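Local coordinates for protein Rbam17540 (Bacillus amyloliquefaciens, PDB 2YOY) that probably cleaves polysaccharide chains such as cellulose by oxidation, acting as a lytic polysaccharide monooxygenase with a single bound copper ion, at residues E6-S9 against R10-G14; A15-K18 against Q19-W23; D53-I56 against A57-N60; D71-A75 against D76-K80; T148-S151 against G152-I156. All blocks are in the same frame, centred on the assembly; numbering follows the deposited sequence. Where two conformers were deposited one is given.

Contact 1 (E6-S9 against R10-G14); sequences EPVS and RAYMG
Tyr12 N donates to Ser9 OG at 3.1 Å, and one residue further on Met13 N reaches Ser9 O at 2.8 Å in a nearly straight bond (171° at the hydrogen). Ser9 is thus the N-cap of helix 10-21: its side chain takes one of the amide hydrogens of the first turn that has no earlier helical carbonyl to meet, and its own carbonyl starts the main-chain ladder. With OG between the backbone N and the carbonyl carbon (chi1 69°), the hydroxyl faces the start of the helix, and it is also hydrogen-bonded to Ile4 O on strand 2-6.

Beside the cap lies an apolar patch built on Val8. Its CG1 branch comes within 3.6 Å of Tyr12 CD2, the two side chains crossing at about a right angle, and within 3.5 Å of Met13 N. Met13 is bent at both chi2 and chi3, which brings its CE to 3.8 Å from Val8 CG1. In this family the core is an immunoglobulin-like beta-sandwich, and here its first strand, 2-6, hands over to the helical insertion that begins at Arg10.

Further out, Tyr12 stacks on Tyr3 of that strand, and Val8 O accepts from Gln81 NE2. Arg10 leaves the cap on another side: its guanidinium forms a salt bridge with Asp174, bonds to Gln73 OE1 and makes a cation-pi contact with Trp78. The cis peptide before Pro7 bends the chain as it comes off the strand.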
# COMPACT_ATOMS: atom_id res chain seq x y z
N GLU A 6 1.70 -10.17 3.12
CA GLU A 6 2.94 -10.18 3.92
C GLU A 6 4.01 -9.31 3.27
O GLU A 6 4.34 -9.55 2.12
CB GLU A 6 3.49 -11.61 4.06
CG GLU A 6 4.69 -11.70 4.98
CD GLU A 6 5.40 -13.03 4.89
OE1 GLU A 6 4.75 -14.03 4.54
OE2 GLU A 6 6.62 -13.07 5.17
N PRO A 7 4.50 -8.25 3.96
CA PRO A 7 3.99 -7.72 5.25
C PRO A 7 2.50 -7.32 5.14
O PRO A 7 1.95 -7.27 4.03
CB PRO A 7 4.86 -6.47 5.52
CG PRO A 7 5.96 -6.47 4.54
CD PRO A 7 5.50 -7.34 3.37
N VAL A 8 1.85 -7.09 6.27
CA VAL A 8 0.45 -6.68 6.29
C VAL A 8 0.30 -5.21 5.93
O VAL A 8 0.69 -4.32 6.68
CB VAL A 8 -0.15 -6.95 7.70
CG1 VAL A 8 -1.61 -6.60 7.72
CG2 VAL A 8 0.11 -8.41 8.10
N SER A 9 -0.26 -5.01 4.75
CA SER A 9 -0.73 -3.69 4.31
C SER A 9 -1.71 -3.07 5.28
O SER A 9 -2.41 -3.72 6.00
CB SER A 9 -1.38 -3.77 2.91
OG SER A 9 -2.62 -4.46 2.85
N ARG A 10 -1.77 -1.76 5.28
CA ARG A 10 -2.71 -1.10 6.12
C ARG A 10 -4.13 -1.51 5.84
O ARG A 10 -4.91 -1.64 6.79
CB ARG A 10 -2.49 0.46 6.01
CG ARG A 10 -3.36 1.28 6.93
CD ARG A 10 -3.26 2.78 6.56
NE ARG A 10 -1.93 3.32 6.75
CZ ARG A 10 -1.52 4.54 6.36
NH1 ARG A 10 -2.35 5.40 5.77
NH2 ARG A 10 -0.26 4.91 6.62
N ALA A 11 -4.49 -1.70 4.56
CA ALA A 11 -5.80 -2.12 4.19
C ALA A 11 -6.14 -3.51 4.76
O ALA A 11 -7.23 -3.71 5.34
CB ALA A 11 -5.94 -2.13 2.68
N TYR A 12 -5.20 -4.44 4.62
CA TYR A 12 -5.42 -5.75 5.17
C TYR A 12 -5.46 -5.73 6.73
O TYR A 12 -6.30 -6.42 7.36
CB TYR A 12 -4.35 -6.63 4.60
CG TYR A 12 -4.48 -8.10 5.03
CD1 TYR A 12 -5.70 -8.74 5.07
CD2 TYR A 12 -3.33 -8.81 5.42
CE1 TYR A 12 -5.77 -10.09 5.47
CE2 TYR A 12 -3.40 -10.14 5.80
CZ TYR A 12 -4.61 -10.76 5.83
OH TYR A 12 -4.64 -12.07 6.23
N MET A 13 -4.60 -4.91 7.36
CA MET A 13 -4.66 -4.68 8.79
C MET A 13 -6.06 -4.22 9.20
O MET A 13 -6.58 -4.64 10.25
CB MET A 13 -3.63 -3.65 9.26
CG MET A 13 -3.31 -3.58 10.77
SD MET A 13 -2.23 -4.96 11.17
CE MET A 13 -0.61 -4.35 10.64
N GLY A 14 -6.72 -3.43 8.36
CA GLY A 14 -8.15 -3.04 8.64
C GLY A 14 -9.09 -4.25 8.71
O GLY A 14 -9.90 -4.40 9.67

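Contact 2 (A15-K18 against Q19-W23); sequences ALEK and QTMGW
Met21 N donates to Glu17 O at 2.7 Å and 162°, a regular helical bond in the last part of helix 10-21. A water adds a second link: it donates to Ala15 O at 2.6 Å and accepts from Gln19 NE2 at 2.8 Å. The Gln19 chain bends at chi2 (-68°), swinging its amide back toward the preceding turn. The remaining bonds are weak, among them Gly22 N to Lys18 O at 2.9 Å and the long Thr20 OG1 to Glu17 O.

Lys18 and Trp23 run side by side in the same direction. Lys18 CD lies over one face of the indole, offset toward the rim and 3.6 Å from Trp23 NE1, a CH-pi contact to the five-membered ring. Both polar ends converge on Asp35 OD1, Lys18 NZ as a salt bridge and Trp23 NE1 as a hydrogen bond. With an alanine at Lys18, the indole would probably lose the aliphatic cover on this face and Asp35 its charged mate. Glu17 lies alongside Met21, and Glu17 OE2 is held by Lys29 and Tyr30.

The whole is a helix C-terminus on the protein surface, ended by a C' glycine: Gly22 leaves helix 10-21 with a positive phi of 91°, where a CB would jam against the carbonyl oxygen of Met21, and the same residue is the N-cap position of helix 23-30.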
# COMPACT_ATOMS: atom_id res chain seq x y z
N ALA A 15 -8.98 -5.11 7.71
CA ALA A 15 -9.74 -6.36 7.65
C ALA A 15 -9.44 -7.23 8.84
O ALA A 15 -10.34 -7.82 9.42
CB ALA A 15 -9.45 -7.10 6.37
N LEU A 16 -8.17 -7.34 9.21
CA LEU A 16 -7.81 -8.06 10.44
C LEU A 16 -8.40 -7.49 11.67
O LEU A 16 -8.87 -8.25 12.52
CB LEU A 16 -6.29 -8.23 10.58
CG LEU A 16 -5.60 -9.05 9.51
CD1 LEU A 16 -4.11 -9.11 9.81
CD2 LEU A 16 -6.13 -10.49 9.40
N GLU A 17 -8.37 -6.14 11.85
CA GLU A 17 -8.91 -5.54 13.06
C GLU A 17 -10.46 -5.53 13.12
O GLU A 17 -11.05 -5.49 14.21
CB GLU A 17 -8.40 -4.09 13.21
CG GLU A 17 -6.90 -4.06 13.53
CD GLU A 17 -6.49 -3.01 14.47
OE1 GLU A 17 -6.51 -3.27 15.71
OE2 GLU A 17 -6.01 -1.93 13.99
N LYS A 18 -11.11 -5.62 11.98
CA LYS A 18 -12.55 -5.90 11.95
C LYS A 18 -12.84 -7.15 12.80
O LYS A 18 -13.81 -7.17 13.57
CB LYS A 18 -13.02 -6.02 10.52
CG LYS A 18 -14.43 -6.54 10.34
CD LYS A 18 -14.75 -6.59 8.85
CE LYS A 18 -15.33 -7.92 8.42
NZ LYS A 18 -15.59 -7.95 6.96
N GLN A 19 -11.99 -8.16 12.68
CA GLN A 19 -12.20 -9.42 13.40
C GLN A 19 -11.93 -9.26 14.89
O GLN A 19 -12.66 -9.83 15.71
CB GLN A 19 -11.31 -10.53 12.83
CG GLN A 19 -11.51 -10.86 11.36
CD GLN A 19 -12.86 -11.50 11.08
OE1 GLN A 19 -13.33 -12.34 11.85
NE2 GLN A 19 -13.48 -11.11 9.98
N THR A 20 -10.91 -8.49 15.28
CA THR A 20 -10.56 -8.36 16.70
C THR A 20 -11.33 -7.25 17.43
O THR A 20 -11.70 -7.43 18.61
CB THR A 20 -9.04 -8.12 16.90
OG1 THR A 20 -8.64 -6.93 16.20
CG2 THR A 20 -8.25 -9.29 16.38
N MET A 21 -11.55 -6.12 16.76
CA MET A 21 -12.19 -4.95 17.38
C MET A 21 -13.68 -4.81 17.00
O MET A 21 -14.41 -4.05 17.62
CB MET A 21 -11.43 -3.70 16.97
CG MET A 21 -9.93 -3.78 17.25
SD MET A 21 -9.41 -3.70 18.98
CE MET A 21 -9.15 -5.43 19.38
N GLY A 22 -14.13 -5.52 15.98
CA GLY A 22 -15.52 -5.47 15.52
C GLY A 22 -15.71 -4.41 14.44
O GLY A 22 -14.84 -3.57 14.21
N TRP A 23 -16.86 -4.47 13.77
CA TRP A 23 -17.06 -3.70 12.59
C TRP A 23 -16.99 -2.18 12.89
O TRP A 23 -16.33 -1.45 12.17
CB TRP A 23 -18.41 -3.98 11.97
CG TRP A 23 -18.41 -4.84 10.87
CD1 TRP A 23 -18.04 -4.52 9.60
CD2 TRP A 23 -18.88 -6.16 10.85
NE1 TRP A 23 -18.20 -5.59 8.80
CE2 TRP A 23 -18.70 -6.63 9.54
CE3 TRP A 23 -19.37 -7.04 11.82
CZ2 TRP A 23 -19.01 -7.92 9.16
CZ3 TRP A 23 -19.69 -8.34 11.44
CH2 TRP A 23 -19.52 -8.76 10.12
O HOH W 1 -12.02 -9.45 8.21

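Contact 3 (D53-I56 against A57-N60); sequences DGRI and ASAN
Arg55 and Asn60 turn their flat groups almost parallel, the guanidinium and amide planes only 18° apart, but they do not bond directly. A water at the guanidinium edge, in its plane, joins them: it accepts from Arg55 NE at 2.9 Å and donates to Asn60 OD1 at 2.7 Å. The same OD1 lies 3.5 Å from Arg55 CD, against the aliphatic part of the chain, which bends at chi2 (-81°) and crosses the Asn60 side chain at a slant. The charged end goes further, to a salt bridge with Asp71 and a cation-pi contact with Phe68. Ser58 OG is hydrogen-bonded to that same Asp71 and to Gly61 N.

The backbone is closed by two bonds, one inside the other. Asn60 N meets Arg55 O at 2.8 Å, in the carbonyl plane; Ala59 N meets Ile56 O at 3.1 Å but from well above its carbonyl plane. Ile56 to Ala59 form a type I turn, after which Ala59 and Asn60 both take positive phi. The six-to-one and five-to-two bonds round a positive-phi Ala59 are those of a Schellman motif, set here in the buried turn that leads from the 53-56 loop toward the short, weakly bonded helix 59-62.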
# COMPACT_ATOMS: atom_id res chain seq x y z
N ASP A 53 -1.79 13.88 -4.16
CA ASP A 53 -1.22 13.97 -2.82
C ASP A 53 -2.35 14.08 -1.78
O ASP A 53 -3.39 14.73 -2.00
CB ASP A 53 -0.29 15.19 -2.74
CG ASP A 53 1.06 14.95 -3.46
OD1 ASP A 53 1.42 13.81 -3.80
OD2 ASP A 53 1.81 15.93 -3.66
N GLY A 54 -2.16 13.42 -0.65
CA GLY A 54 -3.19 13.37 0.41
C GLY A 54 -4.28 12.32 0.13
O GLY A 54 -5.15 12.12 0.97
N ARG A 55 -4.23 11.69 -1.04
CA ARG A 55 -5.20 10.65 -1.42
C ARG A 55 -4.51 9.36 -1.90
O ARG A 55 -5.12 8.53 -2.57
CB ARG A 55 -6.13 11.15 -2.50
CG ARG A 55 -7.01 12.30 -2.06
CD ARG A 55 -8.21 11.80 -1.27
NE ARG A 55 -9.00 12.90 -0.68
CZ ARG A 55 -9.16 13.12 0.62
NH1 ARG A 55 -8.61 12.32 1.55
NH2 ARG A 55 -9.90 14.16 1.04
N ILE A 56 -3.22 9.23 -1.56
CA ILE A 56 -2.44 8.09 -2.00
C ILE A 56 -2.85 6.81 -1.28
O ILE A 56 -3.05 5.76 -1.91
CB ILE A 56 -0.91 8.35 -1.83
CG1 ILE A 56 -0.50 9.52 -2.72
CG2 ILE A 56 -0.10 7.12 -2.21
CD1 ILE A 56 0.88 10.07 -2.44
N ALA A 57 -2.92 6.88 0.05
CA ALA A 57 -3.26 5.71 0.83
C ALA A 57 -4.65 5.15 0.51
O ALA A 57 -4.83 3.96 0.54
CB ALA A 57 -3.10 6.01 2.30
N SER A 58 -5.63 5.98 0.16
CA SER A 58 -6.98 5.50 -0.17
C SER A 58 -7.15 5.30 -1.68
O SER A 58 -8.22 4.86 -2.14
CB SER A 58 -8.04 6.46 0.31
OG SER A 58 -8.09 7.60 -0.51
N ALA A 59 -6.10 5.60 -2.46
CA ALA A 59 -6.20 5.64 -3.91
C ALA A 59 -7.39 6.51 -4.36
O ALA A 59 -8.16 6.15 -5.26
CB ALA A 59 -6.27 4.21 -4.49
N ASN A 60 -7.52 7.67 -3.72
CA ASN A 60 -8.65 8.58 -3.93
C ASN A 60 -10.02 7.87 -3.78
O ASN A 60 -10.89 7.94 -4.65
CB ASN A 60 -8.49 9.29 -5.27
CG ASN A 60 -9.16 10.65 -5.28
OD1 ASN A 60 -9.74 11.07 -4.28
ND2 ASN A 60 -9.13 11.32 -6.42
O HOH W 2 -10.21 13.53 -3.20

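Contact 4 (D71-A75 against D76-K80); sequences DKQTA and DHWVK
Trp78 NE1 donates to Lys72 O at 3.0 Å. The carbonyl oxygen lies in the indole plane, whereas the donor stands 44° out of the carbonyl plane. Lys80 makes a second set of links: bent at chi2 and chi4, it brings NZ to Ala75 O and to Trp78 O, each NZ-to-O distance 2.8 Å, and to a water at 3.1 Å. That water donates to Thr74 O at 2.7 Å and accepts from Trp78 N at 2.9 Å, so it satisfies main-chain groups on both arms.

With no regular helix or strand in 71-80, these side-chain and water bonds link the two arms of the loop between helix 59-62 and strand 81-83. At its corner Asp76 N makes a weak bond to Thr74 OG1 (3.3 Å), an ST turn. A phenylalanine in place of Trp78 would lack the ring N-H and would probably leave Lys72 O without this donor, the arms less firmly joined.

The NE2 of buried Gln73 is satisfied from outside, by Pro114 O and Tyr153 OH. His77 sets CD2 over the centre of one Trp78 face while its NE2 bonds to Lys29 O, and the ring of Tyr30 meets the same indole with the planes about 50° apart.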
# COMPACT_ATOMS: atom_id res chain seq x y z
N ASP A 71 -6.52 7.80 4.44
CA ASP A 71 -5.71 8.97 4.21
C ASP A 71 -5.33 9.72 5.48
O ASP A 71 -4.46 10.58 5.42
CB ASP A 71 -6.39 9.90 3.22
CG ASP A 71 -6.50 9.31 1.83
OD1 ASP A 71 -5.54 8.65 1.35
OD2 ASP A 71 -7.56 9.56 1.18
N LYS A 72 -5.95 9.38 6.62
CA LYS A 72 -5.52 9.95 7.88
C LYS A 72 -4.06 9.65 8.07
O LYS A 72 -3.58 8.60 7.68
CB LYS A 72 -6.31 9.39 9.05
CG LYS A 72 -7.75 9.85 9.11
CD LYS A 72 -8.32 9.65 10.52
CE LYS A 72 -9.71 10.25 10.64
NZ LYS A 72 -10.21 10.13 12.04
N GLN A 73 -3.33 10.58 8.66
CA GLN A 73 -1.91 10.33 8.91
C GLN A 73 -1.39 11.06 10.11
O GLN A 73 -1.29 12.29 10.13
CB GLN A 73 -1.10 10.68 7.66
CG GLN A 73 0.37 10.34 7.68
CD GLN A 73 0.64 8.86 7.87
OE1 GLN A 73 0.10 8.01 7.16
NE2 GLN A 73 1.43 8.54 8.90
N THR A 74 -1.11 10.29 11.15
CA THR A 74 -0.41 10.78 12.34
C THR A 74 0.64 9.78 12.74
O THR A 74 0.63 8.61 12.30
CB THR A 74 -1.35 11.01 13.55
OG1 THR A 74 -1.78 9.74 14.08
CG2 THR A 74 -2.54 11.86 13.19
N ALA A 75 1.55 10.23 13.60
CA ALA A 75 2.57 9.33 14.12
C ALA A 75 2.03 8.09 14.84
O ALA A 75 2.67 7.03 14.81
CB ALA A 75 3.52 10.10 15.03
N ASP A 76 0.84 8.22 15.45
CA ASP A 76 0.30 7.19 16.32
C ASP A 76 -0.88 6.42 15.76
O ASP A 76 -1.26 5.42 16.35
CB ASP A 76 -0.09 7.81 17.68
CG ASP A 76 1.13 8.26 18.50
OD1 ASP A 76 2.28 7.86 18.19
OD2 ASP A 76 0.96 9.05 19.45
N HIS A 77 -1.43 6.86 14.63
CA HIS A 77 -2.75 6.34 14.20
C HIS A 77 -2.67 4.87 13.83
O HIS A 77 -3.53 4.10 14.25
CB HIS A 77 -3.34 7.10 13.04
CG HIS A 77 -4.80 6.80 12.82
ND1 HIS A 77 -5.81 7.44 13.50
CD2 HIS A 77 -5.42 5.91 12.00
CE1 HIS A 77 -6.98 6.97 13.11
NE2 HIS A 77 -6.77 6.01 12.24
N TRP A 78 -1.66 4.48 13.06
CA TRP A 78 -1.67 3.14 12.47
C TRP A 78 -0.81 2.12 13.20
O TRP A 78 0.20 2.45 13.80
CB TRP A 78 -1.24 3.22 10.99
CG TRP A 78 -2.05 4.27 10.23
CD1 TRP A 78 -1.59 5.50 9.78
CD2 TRP A 78 -3.41 4.20 9.82
NE1 TRP A 78 -2.58 6.15 9.09
CE2 TRP A 78 -3.72 5.41 9.15
CE3 TRP A 78 -4.40 3.25 9.92
CZ2 TRP A 78 -4.97 5.66 8.60
CZ3 TRP A 78 -5.66 3.51 9.39
CH2 TRP A 78 -5.93 4.69 8.72
N VAL A 79 -1.17 0.84 13.02
CA VAL A 79 -0.40 -0.26 13.61
C VAL A 79 0.87 -0.51 12.82
O VAL A 79 0.82 -0.74 11.61
CB VAL A 79 -1.21 -1.58 13.67
CG1 VAL A 79 -0.37 -2.70 14.25
CG2 VAL A 79 -2.47 -1.42 14.54
N LYS A 80 2.02 -0.44 13.48
CA LYS A 80 3.30 -0.68 12.81
C LYS A 80 3.74 -2.15 12.98
O LYS A 80 3.52 -2.78 14.02
CB LYS A 80 4.37 0.20 13.40
CG LYS A 80 4.20 1.67 13.02
CD LYS A 80 3.73 2.49 14.18
CE LYS A 80 3.41 3.90 13.75
NZ LYS A 80 2.21 4.32 14.50
O HOH W 3 0.75 5.90 12.32

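Contact 5 (T148-S151 against G152-I156); sequences TDRS and GYHII
His154 meets Arg150 across its face and Ser151 at its edge. The two side chains of Arg150 and His154 cross at about a right angle: Arg150 CG sits over the imidazole, offset toward the rim and 3.6 Å from His154 NE2, in a CH-pi contact. Chi1 of 72° tucks Arg150 CG between its backbone N and carbonyl carbon, turning the methylenes over the ring. Near the ring plane, His154 NE2 gives a weak bond to Ser151 O at 3.1 Å, bent to 128°.

Beyond the ring the guanidinium, its plane turned 62° from the imidazole's, grips Asp149 side-on. Arg150 NE reaches Asp149 OD1 at 2.9 Å and Arg150 NH2 reaches the same Asp149 OD1 at 3.1 Å, both within a salt bridge. The remaining nitrogen, NH1, turns to Glu124 and Thr108 O, so this buried charge is met by two acids. Gly152 makes the turn with positive phi; a CB there would clash with Ser151 O.

From this corner the chain enters strand 154-162, which lies antiparallel between strands 100-108 and 167-177. Thr108 OG1 bonds to His154 ND1 on one flank and Val175 pairs with the His154 backbone on the other, while the Tyr153 side chain touches Arg10 of helix 10-21.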
# COMPACT_ATOMS: atom_id res chain seq x y z
N THR A 148 18.76 0.57 4.16
CA THR A 148 19.34 0.29 5.48
C THR A 148 19.88 1.56 6.18
O THR A 148 20.56 1.44 7.20
CB THR A 148 20.47 -0.77 5.39
OG1 THR A 148 21.52 -0.31 4.52
CG2 THR A 148 19.93 -2.13 4.89
N ASP A 149 19.57 2.74 5.63
CA ASP A 149 20.07 4.05 6.11
C ASP A 149 19.03 4.80 6.93
O ASP A 149 19.19 5.99 7.19
CB ASP A 149 20.54 4.94 4.95
CG ASP A 149 19.43 5.26 3.98
OD1 ASP A 149 18.33 4.67 4.11
OD2 ASP A 149 19.63 6.09 3.08
N ARG A 150 17.95 4.13 7.30
CA ARG A 150 16.90 4.77 8.08
C ARG A 150 16.17 3.81 9.01
O ARG A 150 16.13 2.62 8.74
CB ARG A 150 15.94 5.53 7.15
CG ARG A 150 15.00 4.64 6.32
CD ARG A 150 14.51 5.37 5.06
NE ARG A 150 15.58 5.56 4.10
CZ ARG A 150 15.46 6.08 2.90
NH1 ARG A 150 14.28 6.49 2.44
NH2 ARG A 150 16.52 6.15 2.11
N SER A 151 15.61 4.35 10.09
CA SER A 151 14.98 3.57 11.15
C SER A 151 13.73 4.27 11.67
O SER A 151 13.46 5.43 11.35
CB SER A 151 15.94 3.32 12.35
OG SER A 151 16.20 4.53 12.98
N GLY A 152 13.01 3.55 12.51
CA GLY A 152 11.77 4.02 13.09
C GLY A 152 10.62 3.86 12.13
O GLY A 152 10.66 2.97 11.26
N TYR A 153 9.63 4.71 12.32
CA TYR A 153 8.38 4.63 11.58
C TYR A 153 8.59 5.11 10.15
O TYR A 153 8.95 6.28 9.92
CB TYR A 153 7.30 5.48 12.25
CG TYR A 153 5.95 5.48 11.54
CD1 TYR A 153 5.53 4.39 10.74
CD2 TYR A 153 5.08 6.54 11.69
CE1 TYR A 153 4.31 4.42 10.06
CE2 TYR A 153 3.83 6.54 11.07
CZ TYR A 153 3.44 5.49 10.27
OH TYR A 153 2.18 5.51 9.67
N HIS A 154 8.34 4.19 9.22
CA HIS A 154 8.38 4.42 7.76
C HIS A 154 7.15 3.82 7.15
O HIS A 154 6.53 2.99 7.78
CB HIS A 154 9.67 3.96 7.12
CG HIS A 154 10.81 4.84 7.49
ND1 HIS A 154 11.01 6.07 6.91
CD2 HIS A 154 11.70 4.76 8.52
CE1 HIS A 154 12.00 6.69 7.52
NE2 HIS A 154 12.42 5.93 8.51
N ILE A 155 6.83 4.24 5.91
CA ILE A 155 5.74 3.64 5.11
C ILE A 155 6.33 3.14 3.81
O ILE A 155 7.08 3.84 3.14
CB ILE A 155 4.60 4.64 4.91
CG1 ILE A 155 3.91 4.95 6.24
CG2 ILE A 155 3.61 4.15 3.87
CD1 ILE A 155 2.89 6.08 6.18
N ILE A 156 6.15 1.85 3.58
CA ILE A 156 6.36 1.27 2.28
C ILE A 156 5.07 1.36 1.51
O ILE A 156 4.03 0.84 1.93
CB ILE A 156 6.91 -0.15 2.40
CG1 ILE A 156 8.28 -0.05 3.11
CG2 ILE A 156 6.99 -0.89 1.03
CD1 ILE A 156 8.82 -1.41 3.55

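All five contacts are local and follow in series, so none nests in or crosses another. Contact 1 carries the chain from strand 2-6 into helix 10-21, and contact 2 ends that helix, the two meeting where Val8 touches Leu16. Contact 3 turns the 53-56 loop into helix 59-62; contact 4 shapes the loop before strand 81-83; contact 5 leads into strand 154-162. Through space they join round contact 4: Asp71 ties it to Arg55 and Ser58 of contact 3, Gln73 to Arg10 of contact 1 and to Tyr153 of contact 5, and Val79 to Glu17 of contact 2. Contacts 2 and 5 are farthest apart, centres about 27 Å.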